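Local coordinates for protein aromatic amino acid beta-eliminating lyase/threonine aldolase (Exiguobacterium sibiricum, PDB 3LWS) that is a member of the beta-eliminating lyase family and shares the fold of pyridoxal-phosphate-dependent enzymes of the aminotransferase clan, at residues E181-Y186 against A191-L196; D122-L127 against V151-S156; N273-V278 against A350-A355. One frame throughout, in Å; residues are numbered along the deposited sequence.

Contact 1 of 3, residues E181-Y186 against A191-L196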
# COMPACT_ATOMS: atom_id res chain seq x y z
N GLU A 181 -4.89 -21.97 -7.41
CA GLU A 181 -6.13 -22.49 -7.88
C GLU A 181 -5.92 -23.47 -9.00
O GLU A 181 -6.77 -24.34 -9.20
CB GLU A 181 -7.07 -21.37 -8.37
CG GLU A 181 -7.57 -20.44 -7.29
CD GLU A 181 -6.66 -19.25 -7.00
OE1 GLU A 181 -5.43 -19.45 -6.99
OE2 GLU A 181 -7.19 -18.13 -6.78
N MSE A 182 -4.82 -23.32 -9.73
CA MSE A 182 -4.50 -24.14 -10.90
C MSE A 182 -3.73 -25.45 -10.59
O MSE A 182 -3.63 -26.32 -11.45
CB MSE A 182 -3.66 -23.35 -11.90
CG MSE A 182 -4.38 -22.25 -12.59
SE MSE A 182 -5.89 -22.91 -13.61
CE MSE A 182 -5.26 -24.51 -14.47
N LEU A 183 -3.19 -25.56 -9.38
CA LEU A 183 -2.34 -26.70 -9.05
C LEU A 183 -3.09 -28.07 -9.05
O LEU A 183 -2.55 -29.03 -9.56
CB LEU A 183 -1.54 -26.44 -7.76
CG LEU A 183 -0.64 -25.18 -7.84
CD1 LEU A 183 0.26 -25.00 -6.62
CD2 LEU A 183 0.21 -25.17 -9.08
N PRO A 184 -4.34 -28.14 -8.55
CA PRO A 184 -5.03 -29.42 -8.64
C PRO A 184 -5.10 -29.95 -10.07
O PRO A 184 -4.77 -31.11 -10.30
CB PRO A 184 -6.41 -29.10 -8.07
CG PRO A 184 -6.17 -28.00 -7.16
CD PRO A 184 -5.14 -27.17 -7.80
N TYR A 185 -5.46 -29.09 -11.02
CA TYR A 185 -5.61 -29.49 -12.42
C TYR A 185 -4.28 -29.85 -13.08
O TYR A 185 -4.20 -30.81 -13.84
CB TYR A 185 -6.25 -28.35 -13.21
CG TYR A 185 -6.21 -28.53 -14.68
CD1 TYR A 185 -7.16 -29.29 -15.33
CD2 TYR A 185 -5.18 -27.97 -15.44
CE1 TYR A 185 -7.11 -29.48 -16.69
CE2 TYR A 185 -5.13 -28.14 -16.79
CZ TYR A 185 -6.10 -28.89 -17.42
OH TYR A 185 -6.03 -29.05 -18.78
N TYR A 186 -3.25 -29.07 -12.81
CA TYR A 186 -1.94 -29.38 -13.39
C TYR A 186 -1.32 -30.62 -12.75
O TYR A 186 -0.50 -31.29 -13.38
CB TYR A 186 -0.97 -28.22 -13.26
CG TYR A 186 -1.18 -27.15 -14.29
CD1 TYR A 186 -1.26 -27.46 -15.62
CD2 TYR A 186 -1.24 -25.80 -13.93
CE1 TYR A 186 -1.44 -26.50 -16.58
CE2 TYR A 186 -1.41 -24.80 -14.92
CZ TYR A 186 -1.52 -25.17 -16.23
OH TYR A 186 -1.71 -24.28 -17.26
N ALA A 191 6.27 -24.63 -7.12
CA ALA A 191 7.62 -24.49 -7.63
C ALA A 191 7.75 -25.10 -9.02
O ALA A 191 8.43 -24.51 -9.87
CB ALA A 191 8.65 -25.08 -6.67
N GLU A 192 7.09 -26.23 -9.30
CA GLU A 192 7.20 -26.83 -10.64
C GLU A 192 6.59 -25.93 -11.75
O GLU A 192 7.06 -25.91 -12.90
CB GLU A 192 6.55 -28.23 -10.68
CG GLU A 192 7.33 -29.29 -9.89
CD GLU A 192 6.58 -30.62 -9.71
OE1 GLU A 192 5.32 -30.63 -9.71
OE2 GLU A 192 7.26 -31.65 -9.56
N ILE A 193 5.52 -25.21 -11.41
CA ILE A 193 4.92 -24.31 -12.37
C ILE A 193 5.83 -23.09 -12.46
O ILE A 193 6.31 -22.77 -13.55
CB ILE A 193 3.46 -23.94 -12.01
CG1 ILE A 193 2.57 -25.20 -11.98
CG2 ILE A 193 2.90 -22.92 -13.04
CD1 ILE A 193 2.32 -25.87 -13.37
N ALA A 194 6.09 -22.46 -11.31
CA ALA A 194 6.95 -21.27 -11.22
C ALA A 194 8.35 -21.42 -11.81
O ALA A 194 8.92 -20.43 -12.29
CB ALA A 194 7.07 -20.81 -9.81
N GLY A 195 8.89 -22.65 -11.78
CA GLY A 195 10.21 -22.96 -12.33
C GLY A 195 10.40 -22.73 -13.82
O GLY A 195 11.53 -22.58 -14.28
N LEU A 196 9.30 -22.67 -14.57
CA LEU A 196 9.33 -22.41 -16.01
C LEU A 196 9.48 -20.93 -16.40
O LEU A 196 9.64 -20.61 -17.58
CB LEU A 196 8.07 -22.99 -16.64
CG LEU A 196 7.79 -24.49 -16.50
CD1 LEU A 196 6.59 -24.89 -17.37
CD2 LEU A 196 8.97 -25.35 -16.82

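Contact 2 of 3, residues D122-L127 against V151-S156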
# COMPACT_ATOMS: atom_id res chain seq x y z
N ASP A 122 -11.02 -13.23 -27.02
CA ASP A 122 -11.94 -14.25 -26.57
C ASP A 122 -11.32 -15.66 -26.49
O ASP A 122 -12.05 -16.65 -26.41
CB ASP A 122 -13.13 -14.26 -27.52
CG ASP A 122 -12.76 -14.74 -28.90
OD1 ASP A 122 -11.58 -14.57 -29.30
OD2 ASP A 122 -13.67 -15.28 -29.57
N ARG A 123 -9.99 -15.77 -26.54
CA ARG A 123 -9.36 -17.09 -26.51
C ARG A 123 -7.93 -17.00 -26.00
O ARG A 123 -7.38 -15.91 -25.84
CB ARG A 123 -9.34 -17.71 -27.92
CG ARG A 123 -8.61 -16.86 -28.97
CD ARG A 123 -8.22 -17.67 -30.16
NE ARG A 123 -7.66 -16.89 -31.26
CZ ARG A 123 -6.42 -16.41 -31.34
NH1 ARG A 123 -5.52 -16.57 -30.35
NH2 ARG A 123 -6.07 -15.74 -32.43
N LEU A 124 -7.32 -18.15 -25.77
CA LEU A 124 -5.89 -18.17 -25.45
C LEU A 124 -5.09 -17.83 -26.70
O LEU A 124 -5.49 -18.12 -27.83
CB LEU A 124 -5.44 -19.54 -24.93
CG LEU A 124 -5.98 -20.05 -23.60
CD1 LEU A 124 -5.34 -21.40 -23.32
CD2 LEU A 124 -5.71 -19.06 -22.45
N MSE A 125 -3.96 -17.16 -26.50
CA MSE A 125 -2.96 -17.00 -27.55
C MSE A 125 -2.42 -18.40 -27.91
O MSE A 125 -2.39 -19.29 -27.08
CB MSE A 125 -1.82 -16.11 -27.04
CG MSE A 125 -0.93 -16.80 -25.98
SE MSE A 125 0.53 -15.69 -25.35
CE MSE A 125 -0.54 -14.61 -24.17
N THR A 126 -2.02 -18.58 -29.15
CA THR A 126 -1.55 -19.87 -29.63
C THR A 126 -0.02 -19.89 -29.59
O THR A 126 0.60 -18.83 -29.55
CB THR A 126 -2.02 -20.12 -31.06
OG1 THR A 126 -1.37 -19.20 -31.94
CG2 THR A 126 -3.52 -19.97 -31.18
N LEU A 127 0.58 -21.07 -29.57
CA LEU A 127 2.03 -21.19 -29.64
C LEU A 127 2.60 -20.57 -30.92
O LEU A 127 3.65 -19.91 -30.88
CB LEU A 127 2.47 -22.65 -29.52
CG LEU A 127 3.95 -22.98 -29.62
CD1 LEU A 127 4.79 -22.24 -28.65
CD2 LEU A 127 4.15 -24.45 -29.40
N VAL A 151 -9.24 -20.31 -18.53
CA VAL A 151 -8.73 -21.32 -19.44
C VAL A 151 -7.20 -21.26 -19.36
O VAL A 151 -6.65 -20.18 -19.18
CB VAL A 151 -9.24 -20.98 -20.85
CG1 VAL A 151 -8.62 -21.87 -21.92
CG2 VAL A 151 -10.79 -21.03 -20.85
N ALA A 152 -6.52 -22.39 -19.50
CA ALA A 152 -5.05 -22.39 -19.40
C ALA A 152 -4.46 -23.43 -20.31
O ALA A 152 -5.14 -24.40 -20.64
CB ALA A 152 -4.60 -22.62 -17.98
N PRO A 153 -3.22 -23.23 -20.75
CA PRO A 153 -2.64 -24.23 -21.62
C PRO A 153 -2.21 -25.46 -20.81
O PRO A 153 -2.12 -25.38 -19.59
CB PRO A 153 -1.47 -23.50 -22.28
CG PRO A 153 -1.25 -22.26 -21.50
CD PRO A 153 -2.42 -22.00 -20.64
N ALA A 154 -2.00 -26.59 -21.49
CA ALA A 154 -1.50 -27.82 -20.87
C ALA A 154 -0.10 -27.57 -20.32
O ALA A 154 0.62 -26.69 -20.81
CB ALA A 154 -1.46 -28.96 -21.89
N PHE A 155 0.30 -28.32 -19.30
CA PHE A 155 1.64 -28.14 -18.72
C PHE A 155 2.77 -28.27 -19.76
O PHE A 155 3.75 -27.55 -19.71
CB PHE A 155 1.89 -29.11 -17.57
CG PHE A 155 3.27 -28.99 -16.96
CD1 PHE A 155 3.55 -27.98 -16.03
CD2 PHE A 155 4.30 -29.84 -17.34
CE1 PHE A 155 4.83 -27.84 -15.46
CE2 PHE A 155 5.59 -29.70 -16.76
CZ PHE A 155 5.85 -28.68 -15.84
N SER A 156 2.63 -29.20 -20.69
CA SER A 156 3.66 -29.42 -21.72
C SER A 156 3.75 -28.21 -22.66
O SER A 156 4.83 -27.88 -23.14
CB SER A 156 3.40 -30.68 -22.54
OG SER A 156 2.43 -30.46 -23.54

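Contact 3 of 3, residues N273-V278 against A350-A355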
# COMPACT_ATOMS: atom_id res chain seq x y z
N ASN A 273 -24.91 -25.84 -16.56
CA ASN A 273 -24.98 -26.19 -17.96
C ASN A 273 -26.23 -26.99 -18.29
O ASN A 273 -26.70 -26.93 -19.42
CB ASN A 273 -23.73 -26.92 -18.41
CG ASN A 273 -22.53 -26.00 -18.58
OD1 ASN A 273 -22.56 -25.04 -19.34
ND2 ASN A 273 -21.45 -26.32 -17.89
N ALA A 274 -26.76 -27.72 -17.32
CA ALA A 274 -28.05 -28.43 -17.47
C ALA A 274 -29.24 -27.52 -17.65
O ALA A 274 -30.26 -27.96 -18.15
CB ALA A 274 -28.31 -29.34 -16.27
N LEU A 275 -29.13 -26.28 -17.20
CA LEU A 275 -30.24 -25.33 -17.31
C LEU A 275 -30.46 -24.82 -18.72
O LEU A 275 -29.50 -24.44 -19.40
CB LEU A 275 -30.00 -24.13 -16.41
CG LEU A 275 -30.04 -24.38 -14.92
CD1 LEU A 275 -29.54 -23.12 -14.20
CD2 LEU A 275 -31.47 -24.75 -14.50
N PRO A 276 -31.73 -24.79 -19.18
CA PRO A 276 -31.93 -24.23 -20.53
C PRO A 276 -31.68 -22.73 -20.51
O PRO A 276 -32.12 -22.06 -19.58
CB PRO A 276 -33.41 -24.53 -20.85
CG PRO A 276 -34.06 -24.92 -19.50
CD PRO A 276 -33.00 -24.96 -18.44
N GLY A 277 -30.96 -22.25 -21.53
CA GLY A 277 -30.60 -20.84 -21.66
C GLY A 277 -29.37 -20.41 -20.86
O GLY A 277 -29.11 -19.22 -20.70
N VAL A 278 -28.61 -21.39 -20.34
CA VAL A 278 -27.50 -21.12 -19.41
C VAL A 278 -26.33 -21.98 -19.74
O VAL A 278 -26.50 -23.19 -19.84
CB VAL A 278 -27.86 -21.51 -17.97
CG1 VAL A 278 -26.66 -21.29 -17.06
CG2 VAL A 278 -29.07 -20.70 -17.46
N ALA A 350 -33.35 -26.46 -7.17
CA ALA A 350 -34.70 -26.75 -7.70
C ALA A 350 -35.43 -25.43 -8.00
O ALA A 350 -36.07 -25.26 -9.05
CB ALA A 350 -35.51 -27.62 -6.72
N ARG A 351 -35.30 -24.48 -7.07
CA ARG A 351 -35.90 -23.17 -7.26
C ARG A 351 -35.30 -22.42 -8.45
O ARG A 351 -36.03 -21.75 -9.20
CB ARG A 351 -35.80 -22.31 -6.01
CG ARG A 351 -36.60 -20.99 -6.13
CD ARG A 351 -38.12 -21.18 -6.38
NE ARG A 351 -38.76 -19.92 -6.76
CZ ARG A 351 -38.88 -19.45 -8.00
NH1 ARG A 351 -38.44 -20.15 -9.06
NH2 ARG A 351 -39.47 -18.28 -8.21
N LEU A 352 -33.98 -22.54 -8.62
CA LEU A 352 -33.30 -21.98 -9.77
C LEU A 352 -33.77 -22.71 -11.03
O LEU A 352 -34.05 -22.07 -12.04
CB LEU A 352 -31.77 -22.05 -9.60
CG LEU A 352 -30.95 -21.52 -10.78
CD1 LEU A 352 -31.20 -20.01 -11.00
CD2 LEU A 352 -29.47 -21.84 -10.58
N ARG A 353 -33.88 -24.04 -10.97
CA ARG A 353 -34.43 -24.83 -12.09
C ARG A 353 -35.83 -24.38 -12.50
O ARG A 353 -36.14 -24.33 -13.69
CB ARG A 353 -34.43 -26.34 -11.77
CG ARG A 353 -33.30 -27.11 -12.44
CD ARG A 353 -33.37 -28.64 -12.22
NE ARG A 353 -32.55 -29.04 -11.08
CZ ARG A 353 -33.00 -29.34 -9.87
NH1 ARG A 353 -34.28 -29.37 -9.56
NH2 ARG A 353 -32.12 -29.65 -8.94
N GLN A 354 -36.67 -24.05 -11.52
CA GLN A 354 -38.01 -23.49 -11.80
C GLN A 354 -37.95 -22.15 -12.58
O GLN A 354 -38.84 -21.86 -13.34
CB GLN A 354 -38.81 -23.26 -10.51
CG GLN A 354 -39.59 -24.45 -9.99
CD GLN A 354 -40.49 -24.08 -8.79
OE1 GLN A 354 -40.63 -22.90 -8.42
NE2 GLN A 354 -41.11 -25.08 -8.19
N ALA A 355 -36.92 -21.33 -12.35
CA ALA A 355 -36.75 -20.05 -13.07
C ALA A 355 -36.28 -20.20 -14.51
O ALA A 355 -36.57 -19.33 -15.33
CB ALA A 355 -35.81 -19.13 -12.32

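Contact 1 of 3, residues E181-Y186 against A191-L196
The ring of Tyr186 meets Ile193 obliquely, with the terminal methyl CD1 of the isoleucine 3.6 Å from Tyr186 CD2 and 3.8 Å from Tyr186 CG. One face of the same ring is approached from within its own helix, where Tyr185 CD2 stands 3.9 Å above the plane, offset toward the rim. The methyl thus lies beside the CG-CD2 side of the ring, nearest CD2, and the side chains of Tyr186 and Ile193 cross at about a right angle.

A second apolar touch lies beside the first. Leu183, one helical turn before Tyr186, places CD2 3.7 Å from Ile193 CG1, and these two side chains run past each other in opposite directions. Ile193 therefore carries its whole side of the contact on a single ethyl branch, CG1 serving the leucine and CD1 the tyrosine. That branch lies anti to the carbonyl carbon (chi1 -61°), which turns it across to the facing helix. The interaction is purely apolar, and the backbones stay well apart, with 8.3 Å between the CA atoms of Leu183 and Ile193.

The polar end of Tyr186 is satisfied elsewhere: its OH is hydrogen-bonded to Pro153 O. Phe155 and Leu158, from the start of helix 155-167, pack against Ile193 and Tyr186 respectively and extend the apolar packing. On the first helix, Pro184 accompanies a kink, yet Tyr186 N still reaches Met182 O at 3.1 Å.

The arrangement belongs to a beta-alpha-beta crossover in the large sheet, where helices 179-186 and 190-194 together bridge the adjacent parallel strands 171-176 and 199-203, in the manner of the alpha/beta fold of pyridoxal-phosphate enzymes.

Contact 2 of 3, residues D122-L127 against V151-S156
This is an apolar loop-to-loop contact near the surface of the large alpha/beta domain, in which Leu124 from the connection between strand 114-117 and helix 127-131 packs against Val151, Ala152 and Pro153, the approach to helix 155-167. A single leucine makes the whole touch from its side, through both methyls and the branch carbon. CD1 and CG each meet Val151 CG1 at 3.6 Å, and CD1 reaches along the opposing chain to Ala152 C at 3.7 Å. It then ends against the proline ring, with Leu124 CD1 4.0 Å from Pro153 CD. The other methyl goes to the backbone, Leu124 CD2 lying 3.6 Å from Val151 O. With CG anti to the carbonyl carbon (chi1 -66°), both methyls lie along the extended chain from Val151 to Pro153. Val151 has two conformers in the model; the contact with its methyl is that of the one described, and is less certain than the backbone contacts.

Polar groups nearby hold the leucine loop rather than the contact itself. Arg123 NH1 donates to Leu124 O at 3.0 Å in a fairly straight bond (N-H...O 157°). The acceptor lies nearly in the guanidinium plane, whereas the donor is tilted 31° from the plane of the carbonyl. The same guanidinium forms a salt bridge through NH2 with Glu129. Glu129 also accepts a hydrogen bond from Thr126 N, while Thr126, at the N-cap of helix 127-131, uses its side chain to cap that helix.

Around the contact, Met125 reaches to Leu139 and Leu141 of strand 138-142, and Leu127 and Pro153 lean on helix 155-167. On the far segment, Ala152 touches Met182, so the two loops pack by strand 138-142 and against helices 155-167 and 179-186.

Contact 3 of 3, residues N273-V278 against A350-A355
A type II beta turn, Leu275 to Val278, joins helix 258-273 to strand 278-281 at the edge of the small antiparallel sheet, and its first residue, Leu275, packs against Leu352 and Arg353 of the C-terminal helix 342-355. Pro276 and Gly277 fill the second and third positions, the usual type II pair, Gly277 with positive phi (82°), though the closing bond from Val278 N to Leu275 O is weak at 3.3 Å.

Leu275 spreads its two methyls over two successive residues of the helix. CD1 goes to the buried leucine, lying 3.8 Å from Leu352 CD2 and 4.0 Å from Leu352 CG. In Leu352, CG lies anti to the backbone N (chi1 178°) and the second torsion sets CD2 against Leu275; the two leucines cross at about a right angle. Other apolar side chains join the pair: Phe356 touches Leu275, while Phe272, Leu305 and Phe316 touch Leu352. Leu352 thus packs where the turn, helix 258-273 and helix 298-312 meet.

The other methyl, CD2, meets the exposed Arg353, of which only the aliphatic root is used. The Arg353 chain departs from the usual staggering at chi1 (-102°) and bends again at chi3, and the leucine crosses it near its base at about a right angle. No polar group takes part in the touch: Leu275 CD2 rests 3.8 Å from Arg353 CA and, closest of all on this side, 3.6 Å from Arg353 CG.

How the contacts relate
Followed from the N terminus, the three contacts close in series, none nested in or crossing another. Contact 2 comes first and closes a loop around helix 127-131 and strand 138-142. Contact 1 follows, a short closure between consecutive helices. Contact 3 spans the longest stretch, bringing the end of helix 342-355 back to the turn before strand 278-281 and enclosing helix 298-312 with the rest of the small sheet. Contacts 1 and 2, whose centres are 14 Å apart, touch directly within the large domain, through Tyr186 against Pro153 and Ile193 against Phe155. Contact 3 stands apart, its nearest atoms about 12 Å from contact 2 and about 15 Å from contact 1.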